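Local atomic coordinates of complement factor H (Bos taurus, PDB entry 6XZ6), a protein that regulates the complement system and is bound through its fifth domain by a trypanosome factor H receptor. Residues 20-23 with 24-28. Numbering follows the deposited sequence.
Sequences SKYR and GQDKI
Arg23 and Asp26, at the two ends of the turn between strands 22-23 and 27-32, are joined by two hydrogen bonds of opposite sense, one between backbone atoms and a weak one to the carboxylate. In the first, Asp26 N donates to Arg23 O at 3.1 Å, the bond that closes a type II beta turn. Gln25 takes the third position of this turn with a positive phi of 75°. The second bond uses the carboxylate: Arg23 N reaches Asp26 OD2 at 3.2 Å, a weak bond though almost straight at 178°. Asp26 CG lies anti to its own carbonyl carbon (chi1 -88°), which carries OD2 back across the turn to the Arg23 amide. With an alanine here the carboxylate is gone, and the Arg23 amide would probably lose this weak acceptor, while the backbone bond of the turn could persist. The opposite charges of the Arg23 guanidinium and the Asp26 carboxylate lie near each other without contact, NH2 6.5 Å from OD1.

The turn belongs to a sushi (SCR) domain, the small disulfide-bonded beta module repeated along factor H. Strand 22-23 pairs with 4-5, whereas 27-32 is the middle strand of a three-stranded antiparallel sheet, so the chain passes here from one sheet to the other.

Beyond the turn, apolar packing joins the two strands. Tyr22 and Ile28, both buried, cross at about a right angle, with Ile28 CG2 meeting Tyr22 CE2 at 3.6 Å in an oblique approach to the ring. Trp52 packs edge-to-face with Tyr22 and also touches Ile28, while the Tyr22 hydroxyl is hydrogen-bonded to the backbone of Pro17 and Leu19.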
loop_
_atom_site.group_PDB
_atom_site.type_symbol
_atom_site.label_atom_id
_atom_site.label_comp_id
_atom_site.label_asym_id
_atom_site.label_seq_id
_atom_site.Cartn_x
_atom_site.Cartn_y
_atom_site.Cartn_z
ATOM N N SER B 20 32.550 -1.104 5.770
ATOM C CA SER B 20 33.599 -0.108 5.492
ATOM C C SER B 20 34.744 -0.691 4.674
ATOM O O SER B 20 35.346 0.022 3.866
ATOM C CB SER B 20 34.140 0.490 6.790
ATOM O OG SER B 20 34.572 -0.521 7.687
ATOM N N LYS B 21 35.046 -1.988 4.898
ATOM C CA LYS B 21 36.128 -2.709 4.236
ATOM C C LYS B 21 35.797 -4.187 4.164
ATOM O O LYS B 21 35.250 -4.765 5.113
ATOM C CB LYS B 21 37.457 -2.505 4.993
ATOM C CG LYS B 21 38.697 -2.785 4.155
ATOM C CD LYS B 21 39.753 -1.691 4.312
ATOM C CE LYS B 21 39.675 -0.615 3.243
ATOM N NZ LYS B 21 38.727 0.472 3.613
ATOM N N TYR B 22 36.151 -4.794 3.025
ATOM C CA TYR B 22 35.951 -6.211 2.719
ATOM C C TYR B 22 37.305 -6.880 2.569
ATOM O O TYR B 22 38.284 -6.241 2.193
ATOM C CB TYR B 22 35.125 -6.368 1.435
ATOM C CG TYR B 22 33.793 -5.659 1.495
ATOM C CD1 TYR B 22 33.702 -4.287 1.275
ATOM C CD2 TYR B 22 32.617 -6.358 1.767
ATOM C CE1 TYR B 22 32.480 -3.620 1.359
ATOM C CE2 TYR B 22 31.387 -5.701 1.832
ATOM C CZ TYR B 22 31.328 -4.333 1.614
ATOM O OH TYR B 22 30.144 -3.657 1.639
ATOM N N ARG B 23 37.359 -8.161 2.884
ATOM C CA ARG B 23 38.593 -8.954 2.836
ATOM C C ARG B 23 38.532 -9.850 1.601
ATOM O O ARG B 23 37.460 -10.006 1.025
ATOM C CB ARG B 23 38.717 -9.808 4.120
ATOM C CG ARG B 23 38.426 -9.059 5.440
ATOM C CD ARG B 23 39.671 -8.604 6.205
ATOM N NE ARG B 23 40.700 -9.646 6.303
ATOM C CZ ARG B 23 40.665 -10.682 7.141
ATOM N NH1 ARG B 23 41.645 -11.577 7.142
ATOM N NH2 ARG B 23 39.648 -10.831 7.983
ATOM N N GLY B 24 39.659 -10.417 1.197
ATOM C CA GLY B 24 39.712 -11.325 0.060
ATOM C C GLY B 24 38.707 -12.451 0.189
ATOM O O GLY B 24 38.493 -12.979 1.283
ATOM N N GLN B 25 38.024 -12.756 -0.920
ATOM C CA GLN B 25 36.993 -13.796 -1.083
ATOM C C GLN B 25 35.625 -13.423 -0.446
ATOM O O GLN B 25 34.694 -14.226 -0.520
ATOM C CB GLN B 25 37.477 -15.194 -0.642
ATOM C CG GLN B 25 38.679 -15.736 -1.435
ATOM C CD GLN B 25 38.497 -15.721 -2.942
ATOM O OE1 GLN B 25 39.126 -14.922 -3.649
ATOM N NE2 GLN B 25 37.639 -16.600 -3.467
ATOM N N ASP B 26 35.489 -12.183 0.097
ATOM C CA ASP B 26 34.225 -11.677 0.645
ATOM C C ASP B 26 33.339 -11.361 -0.545
ATOM O O ASP B 26 33.785 -10.688 -1.483
ATOM C CB ASP B 26 34.423 -10.400 1.499
ATOM C CG ASP B 26 34.738 -10.584 2.992
ATOM O OD1 ASP B 26 35.137 -11.707 3.392
ATOM O OD2 ASP B 26 34.593 -9.598 3.761
ATOM N N LYS B 27 32.102 -11.881 -0.526
ATOM C CA LYS B 27 31.131 -11.684 -1.597
ATOM C C LYS B 27 30.054 -10.678 -1.242
ATOM O O LYS B 27 29.476 -10.704 -0.136
ATOM C CB LYS B 27 30.445 -13.010 -1.998
ATOM C CG LYS B 27 31.314 -13.973 -2.783
ATOM C CD LYS B 27 30.498 -14.893 -3.642
ATOM C CE LYS B 27 31.150 -16.238 -3.746
ATOM N NZ LYS B 27 30.641 -17.174 -2.694
ATOM N N ILE B 28 29.751 -9.813 -2.216
ATOM C CA ILE B 28 28.626 -8.888 -2.164
ATOM C C ILE B 28 27.599 -9.382 -3.218
ATOM O O ILE B 28 27.981 -10.039 -4.186
ATOM C CB ILE B 28 29.000 -7.381 -2.334
ATOM C CG1 ILE B 28 29.576 -7.042 -3.739
ATOM C CG2 ILE B 28 29.921 -6.906 -1.234
ATOM C CD1 ILE B 28 28.583 -6.469 -4.758
#